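Long-range contacts in sucrose 6(F)-phosphate phosphorylase (Thermoanaerobacterium thermosaccharolyticum DSM 571, PDB 6S9V), which is a phosphorylase of the alpha-amylase superfamily, built round a TIM-barrel catalytic domain: residues Phe49-Phe58 / Met87-Met98; Leu251-Val259 / Pro313-Leu321. All coordinates share one frame; numbering follows the deposited sequence. Where two conformers were deposited one is given.

How the contacts relate
Running from the N terminus, the chain first closes contact 1, where strand 51-54 of the eight-stranded barrel pairs with strand 92-97, with segments 49-58 and 87-98 separated by 28 residues, including most of helix 81-88. It then passes strand 207-210, and contact 2 opens at the end of strand 248-251. There the loop that follows this strand, with the start of helix 257-265, meets the loop between strand 312-313 and helix 324-336, closing a longer excursion of 53 residues. The two contacts lie in series and neither encloses nor crosses the other. Their centres are about 25 Å apart on opposite sides of the chain's centre: contact 1 builds the barrel wall, contact 2 joins loops beyond it.

Contact 1. Residues Phe49-Phe58 / Met87-Met98; sequences FGGVHILPPF and MAENFDILLDLM. With SO4 (sulfate ion), chain E.
His53 and Asp96 meet near the C-terminal end of two neighbouring parallel strands of the TIM barrel, 51-54 and 92-97, which helix 81-88 links as a beta-alpha-beta unit. The strands run 21° apart, joined by a ladder from Asp92 N to Gly50 O through to Ile54 N to Leu94 O. Packing is tight on the face of Val52 and Ile93, where helix 81-88 lies: Ile54 CD1 meets Met87 SD end to end at 3.7 Å, and Val52 CG2 sits 4.0 Å from Phe91 CG. Farther along, Pro57 and Phe58 close over Leu95. The start of the contact is looser and wetter, for Asp92 is partly exposed, Asn90 is exposed, and a water lies between Phe49 O and Asn90 O. On the other face of the sheet, CG of His53 stands anti to its backbone N (chi1 176°), which carries the ring forward beside Leu94. Leu94 CD2 covers one ring face, 3.9 Å from the centroid, while Leu55 of the same segment covers the opposite one. A sulfate ion takes the bond from His53 ND1, and Arg209 pairs with Asp96 OD2. A second water ties Ile54 O to Asp96 N and OD1. His53 NE2 donates almost straight (174°) to Asp96 OD1, 2.7 Å away, from above the carboxylate plane.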
loop_
_atom_site.group_PDB
_atom_site.type_symbol
_atom_site.label_atom_id
_atom_site.label_comp_id
_atom_site.label_asym_id
_atom_site.label_seq_id
_atom_site.Cartn_x
_atom_site.Cartn_y
_atom_site.Cartn_z
ATOM N N PHE A 49 5.291 6.509 -16.050
ATOM C CA PHE A 49 4.316 6.556 -14.970
ATOM C C PHE A 49 3.266 7.623 -15.246
ATOM O O PHE A 49 3.583 8.718 -15.721
ATOM C CB PHE A 49 4.983 6.821 -13.628
ATOM C CG PHE A 49 5.987 5.782 -13.261
ATOM C CD1 PHE A 49 5.593 4.477 -13.038
ATOM C CD2 PHE A 49 7.324 6.103 -13.152
ATOM C CE1 PHE A 49 6.518 3.506 -12.717
ATOM C CE2 PHE A 49 8.245 5.138 -12.820
ATOM C CZ PHE A 49 7.843 3.844 -12.608
ATOM N N GLY A 50 2.014 7.282 -14.959
ATOM C CA GLY A 50 0.928 8.243 -15.008
ATOM C C GLY A 50 0.632 8.840 -13.649
ATOM O O GLY A 50 -0.103 9.830 -13.541
ATOM N N GLY A 51 1.176 8.227 -12.597
ATOM C CA GLY A 51 0.963 8.701 -11.243
ATOM C C GLY A 51 2.078 8.229 -10.334
ATOM O O GLY A 51 2.829 7.312 -10.672
ATOM N N VAL A 52 2.167 8.858 -9.163
ATOM C CA VAL A 52 3.201 8.543 -8.175
ATOM C C VAL A 52 2.557 8.560 -6.794
ATOM O O VAL A 52 1.954 9.567 -6.400
ATOM C CB VAL A 52 4.373 9.541 -8.210
ATOM C CG1 VAL A 52 5.431 9.160 -7.154
ATOM C CG2 VAL A 52 4.989 9.630 -9.600
ATOM N N HIS A 53 2.668 7.443 -6.069
ATOM C CA HIS A 53 2.396 7.411 -4.641
ATOM C C HIS A 53 3.695 7.772 -3.931
ATOM O O HIS A 53 4.653 6.993 -3.955
ATOM C CB HIS A 53 1.891 6.050 -4.183
ATOM C CG HIS A 53 1.696 5.943 -2.701
ATOM N ND1 HIS A 53 1.537 4.737 -2.057
ATOM C CD2 HIS A 53 1.619 6.895 -1.738
ATOM C CE1 HIS A 53 1.385 4.944 -0.762
ATOM N NE2 HIS A 53 1.435 6.246 -0.542
ATOM N N ILE A 54 3.737 8.965 -3.352
ATOM C CA ILE A 54 4.843 9.401 -2.511
ATOM C C ILE A 54 4.524 8.969 -1.087
ATOM O O ILE A 54 3.578 9.475 -0.480
ATOM C CB ILE A 54 5.044 10.918 -2.578
ATOM C CG1 ILE A 54 5.262 11.387 -4.009
ATOM C CG2 ILE A 54 6.239 11.328 -1.704
ATOM C CD1 ILE A 54 5.213 12.904 -4.143
ATOM N N LEU A 55 5.311 8.041 -0.549
ATOM C CA LEU A 55 5.103 7.603 0.823
ATOM C C LEU A 55 5.314 8.797 1.757
ATOM O O LEU A 55 5.930 9.791 1.368
ATOM C CB LEU A 55 6.021 6.425 1.135
ATOM C CG LEU A 55 5.544 5.181 0.353
ATOM C CD1 LEU A 55 6.658 4.178 0.094
ATOM C CD2 LEU A 55 4.372 4.533 1.111
ATOM N N PRO A 56 4.769 8.733 2.971
ATOM C CA PRO A 56 4.533 9.967 3.776
ATOM C C PRO A 56 5.726 10.902 3.786
ATOM O O PRO A 56 6.796 10.564 4.317
ATOM C CB PRO A 56 4.243 9.408 5.176
ATOM C CG PRO A 56 3.597 8.086 4.908
ATOM C CD PRO A 56 4.278 7.528 3.668
ATOM N N PRO A 57 5.578 12.097 3.200
ATOM C CA PRO A 57 6.670 13.084 3.166
ATOM C C PRO A 57 6.560 14.200 4.200
ATOM O O PRO A 57 7.276 15.196 4.065
ATOM C CB PRO A 57 6.523 13.662 1.753
ATOM C CG PRO A 57 5.015 13.713 1.574
ATOM C CD PRO A 57 4.482 12.475 2.285
ATOM N N PHE A 58 5.687 14.072 5.195
ATOM C CA PHE A 58 5.512 15.107 6.204
ATOM C C PHE A 58 6.508 14.908 7.338
ATOM O O PHE A 58 7.020 13.803 7.538
ATOM C CB PHE A 58 4.070 15.076 6.709
ATOM C CG PHE A 58 3.088 14.773 5.618
ATOM C CD1 PHE A 58 2.800 15.718 4.654
ATOM C CD2 PHE A 58 2.500 13.525 5.520
ATOM C CE1 PHE A 58 1.925 15.431 3.631
ATOM C CE2 PHE A 58 1.616 13.238 4.502
ATOM C CZ PHE A 58 1.345 14.185 3.549
ATOM N N MET A 87 5.079 18.285 -9.296
ATOM C CA MET A 87 4.943 16.902 -9.740
ATOM C C MET A 87 3.509 16.610 -10.169
ATOM O O MET A 87 3.280 15.874 -11.137
ATOM C CB MET A 87 5.382 15.951 -8.622
ATOM C CG MET A 87 5.583 14.496 -9.063
ATOM S SD MET A 87 6.085 13.374 -7.716
ATOM C CE MET A 87 7.552 14.243 -7.183
ATOM N N ALA A 88 2.531 17.175 -9.456
ATOM C CA ALA A 88 1.130 16.963 -9.804
ATOM C C ALA A 88 0.776 17.551 -11.164
ATOM O O ALA A 88 -0.245 17.173 -11.750
ATOM C CB ALA A 88 0.231 17.567 -8.728
ATOM N N GLU A 89 1.599 18.450 -11.693
ATOM C CA GLU A 89 1.360 18.946 -13.039
ATOM C C GLU A 89 1.635 17.882 -14.091
ATOM O O GLU A 89 1.093 17.964 -15.197
ATOM C CB GLU A 89 2.234 20.171 -13.303
ATOM C CG GLU A 89 1.910 21.374 -12.434
ATOM C CD GLU A 89 2.934 22.495 -12.577
ATOM O OE1 GLU A 89 4.126 22.198 -12.819
ATOM O OE2 GLU A 89 2.536 23.677 -12.482
ATOM N N ASN A 90 2.442 16.872 -13.763
ATOM C CA ASN A 90 2.833 15.846 -14.712
ATOM C C ASN A 90 2.364 14.445 -14.347
ATOM O O ASN A 90 2.324 13.579 -15.231
ATOM C CB ASN A 90 4.365 15.820 -14.839
ATOM C CG ASN A 90 4.949 17.186 -15.151
ATOM O OD1 ASN A 90 5.698 17.750 -14.346
ATOM N ND2 ASN A 90 4.590 17.738 -16.299
ATOM N N PHE A 91 2.011 14.197 -13.086
ATOM C CA PHE A 91 1.623 12.883 -12.596
ATOM C C PHE A 91 0.441 13.022 -11.648
ATOM O O PHE A 91 0.331 14.014 -10.932
ATOM C CB PHE A 91 2.787 12.200 -11.848
ATOM C CG PHE A 91 4.047 12.095 -12.660
ATOM C CD1 PHE A 91 4.242 11.035 -13.520
ATOM C CD2 PHE A 91 5.035 13.066 -12.559
ATOM C CE1 PHE A 91 5.402 10.940 -14.281
ATOM C CE2 PHE A 91 6.196 12.976 -13.308
ATOM C CZ PHE A 91 6.379 11.912 -14.171
ATOM N N ASP A 92 -0.429 12.008 -11.624
ATOM C CA ASP A 92 -1.414 11.898 -10.550
ATOM C C ASP A 92 -0.687 11.613 -9.241
ATOM O O ASP A 92 0.079 10.648 -9.160
ATOM C CB ASP A 92 -2.422 10.783 -10.805
ATOM C CG ASP A 92 -3.351 11.065 -11.967
ATOM O OD1 ASP A 92 -3.530 12.241 -12.337
ATOM O OD2 ASP A 92 -3.955 10.089 -12.468
ATOM N N ILE A 93 -0.906 12.440 -8.223
ATOM C CA ILE A 93 -0.231 12.273 -6.939
ATOM C C ILE A 93 -1.153 11.555 -5.963
ATOM O O ILE A 93 -2.315 11.932 -5.788
ATOM C CB ILE A 93 0.220 13.629 -6.368
ATOM C CG1 ILE A 93 1.131 14.351 -7.361
ATOM C CG2 ILE A 93 0.938 13.424 -5.048
ATOM C CD1 ILE A 93 2.346 13.569 -7.787
ATOM N N LEU A 94 -0.630 10.510 -5.332
ATOM C CA LEU A 94 -1.303 9.782 -4.268
ATOM C C LEU A 94 -0.510 9.993 -2.983
ATOM O O LEU A 94 0.690 9.711 -2.944
ATOM C CB LEU A 94 -1.380 8.305 -4.640
ATOM C CG LEU A 94 -2.379 7.386 -3.965
ATOM C CD1 LEU A 94 -2.497 6.099 -4.793
ATOM C CD2 LEU A 94 -1.949 7.098 -2.557
ATOM N N LEU A 95 -1.175 10.495 -1.942
ATOM C CA LEU A 95 -0.550 10.687 -0.641
ATOM C C LEU A 95 -1.323 9.950 0.444
ATOM O O LEU A 95 -2.500 9.629 0.283
ATOM C CB LEU A 95 -0.475 12.170 -0.266
ATOM C CG LEU A 95 0.424 13.089 -1.084
ATOM C CD1 LEU A 95 0.378 14.499 -0.483
ATOM C CD2 LEU A 95 1.857 12.565 -1.128
ATOM N N ASP A 96 -0.643 9.719 1.567
ATOM C CA ASP A 96 -1.225 9.043 2.718
ATOM C C ASP A 96 -1.875 10.023 3.681
ATOM O O ASP A 96 -1.307 11.075 3.999
ATOM C CB ASP A 96 -0.154 8.281 3.509
ATOM C CG ASP A 96 0.410 7.113 2.759
ATOM O OD1 ASP A 96 1.329 7.302 1.934
ATOM O OD2 ASP A 96 -0.062 5.997 3.023
ATOM N N LEU A 97 -3.035 9.632 4.202
ATOM C CA LEU A 97 -3.653 10.264 5.359
ATOM C C LEU A 97 -3.653 9.241 6.488
ATOM O O LEU A 97 -4.222 8.152 6.345
ATOM C CB LEU A 97 -5.075 10.730 5.041
ATOM C CG LEU A 97 -5.858 11.343 6.201
ATOM C CD1 LEU A 97 -5.100 12.552 6.756
ATOM C CD2 LEU A 97 -7.256 11.730 5.751
ATOM N N MET A 98 -2.979 9.566 7.586
ATOM C CA MET A 98 -2.909 8.652 8.729
ATOM C C MET A 98 -4.156 8.875 9.580
ATOM O O MET A 98 -4.148 9.543 10.620
ATOM C CB MET A 98 -1.620 8.865 9.508
ATOM C CG MET A 98 -0.435 8.020 8.979
ATOM S SD MET A 98 -0.029 8.178 7.208
ATOM C CE MET A 98 0.675 9.833 7.152
HETATM S S SO4 E . 1.889 1.190 -0.884
HETATM O O1 SO4 E . 1.137 -0.063 -0.864
HETATM O O2 SO4 E . 1.481 2.001 0.258
HETATM O O3 SO4 E . 1.608 1.907 -2.126
HETATM O O4 SO4 E . 3.316 0.930 -0.814
HETATM O O HOH W 1 2.817 11.073 -16.851
HETATM O O HOH W 2 2.147 9.953 1.679
#

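Contact 2. Residues Leu251-Val259 / Pro313-Leu321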
loop_
_atom_site.group_PDB
_atom_site.type_symbol
_atom_site.label_atom_id
_atom_site.label_comp_id
_atom_site.label_asym_id
_atom_site.label_seq_id
_atom_site.Cartn_x
_atom_site.Cartn_y
_atom_site.Cartn_z
ATOM N N LEU A 251 -8.489 2.698 0.232
ATOM C CA LEU A 251 -8.449 2.118 1.568
ATOM C C LEU A 251 -7.416 1.004 1.632
ATOM O O LEU A 251 -7.386 0.127 0.767
ATOM C CB LEU A 251 -9.817 1.575 1.976
ATOM C CG LEU A 251 -10.934 2.595 2.179
ATOM C CD1 LEU A 251 -11.160 3.502 0.995
ATOM C CD2 LEU A 251 -12.223 1.841 2.549
ATOM N N GLU A 252 -6.580 1.039 2.668
ATOM C CA GLU A 252 -5.610 -0.019 2.933
ATOM C C GLU A 252 -6.135 -0.887 4.067
ATOM O O GLU A 252 -6.146 -0.458 5.223
ATOM C CB GLU A 252 -4.248 0.553 3.304
ATOM C CG GLU A 252 -3.242 -0.523 3.724
ATOM C CD GLU A 252 -2.910 -0.495 5.214
ATOM O OE1 GLU A 252 -2.744 0.599 5.779
ATOM O OE2 GLU A 252 -2.838 -1.582 5.828
ATOM N N VAL A 253 -6.553 -2.106 3.737
ATOM C CA VAL A 253 -7.121 -3.033 4.707
ATOM C C VAL A 253 -6.500 -4.398 4.440
ATOM O O VAL A 253 -6.719 -4.983 3.373
ATOM C CB VAL A 253 -8.654 -3.112 4.616
ATOM C CG1 VAL A 253 -9.232 -4.144 5.596
ATOM C CG2 VAL A 253 -9.269 -1.745 4.876
ATOM N N HIS A 254 -5.719 -4.894 5.394
ATOM C CA HIS A 254 -5.248 -6.274 5.385
ATOM C C HIS A 254 -6.256 -7.092 6.186
ATOM O O HIS A 254 -6.313 -6.988 7.414
ATOM C CB HIS A 254 -3.848 -6.371 5.977
ATOM C CG HIS A 254 -2.795 -5.753 5.114
ATOM N ND1 HIS A 254 -2.434 -6.280 3.894
ATOM C CD2 HIS A 254 -2.052 -4.634 5.278
ATOM C CE1 HIS A 254 -1.487 -5.530 3.358
ATOM N NE2 HIS A 254 -1.234 -4.528 4.180
ATOM N N SER A 255 -7.055 -7.899 5.496
ATOM C CA SER A 255 -8.098 -8.669 6.157
ATOM C C SER A 255 -8.458 -9.863 5.282
ATOM O O SER A 255 -7.931 -10.035 4.182
ATOM C CB SER A 255 -9.332 -7.803 6.435
ATOM O OG SER A 255 -10.337 -8.561 7.087
ATOM N N GLN A 256 -9.378 -10.683 5.781
ATOM C CA GLN A 256 -9.924 -11.761 4.972
ATOM C C GLN A 256 -10.622 -11.166 3.756
ATOM O O GLN A 256 -11.077 -10.021 3.780
ATOM C CB GLN A 256 -10.903 -12.607 5.787
ATOM C CG GLN A 256 -10.304 -13.255 7.019
ATOM C CD GLN A 256 -11.314 -14.095 7.782
ATOM O OE1 GLN A 256 -12.524 -13.956 7.594
ATOM N NE2 GLN A 256 -10.821 -14.972 8.653
ATOM N N PHE A 257 -10.691 -11.952 2.676
ATOM C CA PHE A 257 -11.104 -11.398 1.392
ATOM C C PHE A 257 -12.545 -10.895 1.429
ATOM O O PHE A 257 -12.894 -9.972 0.685
ATOM C CB PHE A 257 -10.907 -12.435 0.279
ATOM C CG PHE A 257 -11.968 -13.489 0.227
ATOM C CD1 PHE A 257 -13.136 -13.284 -0.488
ATOM C CD2 PHE A 257 -11.793 -14.700 0.878
ATOM C CE1 PHE A 257 -14.112 -14.257 -0.533
ATOM C CE2 PHE A 257 -12.766 -15.678 0.828
ATOM C CZ PHE A 257 -13.925 -15.456 0.123
ATOM N N GLU A 258 -13.389 -11.467 2.292
ATOM C CA GLU A 258 -14.782 -11.023 2.364
ATOM C C GLU A 258 -14.888 -9.554 2.765
ATOM O O GLU A 258 -15.803 -8.851 2.321
ATOM C CB GLU A 258 -15.560 -11.897 3.359
ATOM C CG GLU A 258 -15.708 -13.367 2.947
ATOM C CD GLU A 258 -14.607 -14.289 3.499
ATOM O OE1 GLU A 258 -13.516 -13.807 3.903
ATOM O OE2 GLU A 258 -14.851 -15.516 3.537
ATOM N N VAL A 259 -13.978 -9.077 3.616
ATOM C CA VAL A 259 -13.993 -7.675 4.025
ATOM C C VAL A 259 -13.618 -6.776 2.856
ATOM O O VAL A 259 -14.303 -5.789 2.557
ATOM C CB VAL A 259 -13.047 -7.465 5.221
ATOM C CG1 VAL A 259 -12.801 -5.981 5.457
ATOM C CG2 VAL A 259 -13.610 -8.149 6.460
ATOM N N PRO A 313 1.693 -9.949 1.454
ATOM C CA PRO A 313 0.705 -10.428 2.431
ATOM C C PRO A 313 0.491 -11.935 2.388
ATOM O O PRO A 313 0.449 -12.547 1.319
ATOM C CB PRO A 313 -0.584 -9.687 2.035
ATOM C CG PRO A 313 -0.113 -8.469 1.318
ATOM C CD PRO A 313 1.125 -8.916 0.567
ATOM N N VAL A 314 0.311 -12.518 3.573
ATOM C CA VAL A 314 -0.060 -13.922 3.706
ATOM C C VAL A 314 -1.331 -14.014 4.547
ATOM O O VAL A 314 -2.425 -14.198 4.005
ATOM C CB VAL A 314 1.090 -14.749 4.312
ATOM C CG1 VAL A 314 0.694 -16.206 4.433
ATOM C CG2 VAL A 314 2.333 -14.605 3.459
ATOM N N LYS A 315 -1.204 -13.895 5.884
ATOM C CA LYS A 315 -2.381 -13.876 6.751
ATOM C C LYS A 315 -2.644 -12.464 7.273
ATOM O O LYS A 315 -1.706 -11.784 7.696
ATOM C CB LYS A 315 -2.220 -14.800 7.963
ATOM C CG LYS A 315 -2.093 -16.265 7.662
ATOM C CD LYS A 315 -1.894 -17.050 8.964
ATOM C CE LYS A 315 -3.104 -16.967 9.891
ATOM N NZ LYS A 315 -4.328 -17.531 9.253
ATOM N N PRO A 316 -3.908 -12.019 7.329
ATOM C CA PRO A 316 -5.164 -12.717 7.025
ATOM C C PRO A 316 -5.590 -12.646 5.560
ATOM O O PRO A 316 -6.631 -13.214 5.212
ATOM C CB PRO A 316 -6.179 -11.976 7.903
ATOM C CG PRO A 316 -5.670 -10.554 7.875
ATOM C CD PRO A 316 -4.153 -10.675 7.895
ATOM N N ASP A 317 -4.796 -11.971 4.722
ATOM C CA ASP A 317 -5.248 -11.604 3.379
ATOM C C ASP A 317 -5.628 -12.822 2.542
ATOM O O ASP A 317 -6.540 -12.752 1.700
ATOM C CB ASP A 317 -4.162 -10.797 2.672
ATOM C CG ASP A 317 -3.728 -9.580 3.471
ATOM O OD1 ASP A 317 -3.202 -9.767 4.588
ATOM O OD2 ASP A 317 -3.935 -8.444 2.990
ATOM N N LEU A 318 -4.909 -13.927 2.719
ATOM C CA LEU A 318 -5.141 -15.155 1.973
ATOM C C LEU A 318 -5.907 -16.202 2.781
ATOM O O LEU A 318 -6.035 -17.345 2.324
ATOM C CB LEU A 318 -3.805 -15.740 1.502
ATOM C CG LEU A 318 -3.070 -15.075 0.334
ATOM C CD1 LEU A 318 -3.784 -15.380 -0.975
ATOM C CD2 LEU A 318 -2.902 -13.588 0.477
ATOM N N ASP A 319 -6.435 -15.837 3.954
ATOM C CA ASP A 319 -7.199 -16.780 4.767
ATOM C C ASP A 319 -8.360 -17.355 3.965
ATOM O O ASP A 319 -9.117 -16.612 3.329
ATOM C CB ASP A 319 -7.749 -16.105 6.024
ATOM C CG ASP A 319 -6.697 -15.881 7.098
ATOM O OD1 ASP A 319 -5.525 -16.264 6.907
ATOM O OD2 ASP A 319 -7.061 -15.305 8.144
ATOM N N GLY A 320 -8.505 -18.679 4.005
ATOM C CA GLY A 320 -9.566 -19.346 3.289
ATOM C C GLY A 320 -9.322 -19.528 1.809
ATOM O O GLY A 320 -10.166 -20.127 1.130
ATOM N N LEU A 321 -8.207 -19.010 1.284
ATOM C CA LEU A 321 -7.860 -19.141 -0.120
ATOM C C LEU A 321 -6.687 -20.079 -0.365
ATOM O O LEU A 321 -6.543 -20.579 -1.481
ATOM C CB LEU A 321 -7.506 -17.771 -0.719
ATOM C CG LEU A 321 -8.563 -16.685 -0.504
ATOM C CD1 LEU A 321 -8.089 -15.385 -1.130
ATOM C CD2 LEU A 321 -9.896 -17.113 -1.051
HETATM O O HOH W 3 -6.515 -7.677 2.667
HETATM O O HOH W 4 -7.738 -10.163 1.180
HETATM O O HOH W 5 -8.818 -14.056 2.483
HETATM O O HOH W 6 -11.855 -15.934 4.180
#
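His254 turns its CG opposite the carbonyl carbon (chi1 -69°), and Asp317 does the same (chi1 -55°), swinging its carboxylate back to the imidazole although its CB leads away. The ring and carboxylate planes stand 63° apart, yet His254 ND1 reaches Asp317 OD2 at 2.8 Å, with the acceptor in the ring plane and the N-H arriving on its syn side. Pro313 CG lies 3.8 Å from His254 CE1, and Phe273 stacks on the ring. This is a junction of two loops beyond the strands of the barrel: residues 252-256 follow strand 248-251, and residues 314-321 form a coil with a type I turn from Pro316 to Asp319.

Past the histidine, Pro316, which follows a cis peptide bond, sets its CG against Ser255 CA at 3.5 Å. Ser255 O receives a CA-H...O contact from Asp317, at 3.2 Å from Asp317 CA. Four waters fill in the polar links. One accepts from Ser255 N beside Val253 O and Asp317 OD2, another lies between Ser255 O and Asp317 O, a third accepts from Phe257 N and donates to Asp317 O and Asp319 O, and a fourth bridges Glu258 OE1 and Asp319 O. At the start of helix 257-265, Leu321 CD2 packs on Phe257 CD2 at 3.6 Å. The exposed chain of Gln256 runs past Asp319 CB and OD2, while Asp319 OD1 is held by Lys315 NZ in a salt bridge within its own loop.

The direct polar link between the loops is thus one histidine-carboxylate bond, supplemented by water. Since His254 ND1 carries the proton in that bond, Asp317 would fix the rotation of the ring and probably polarise it, close to where a sulfate ion is bound.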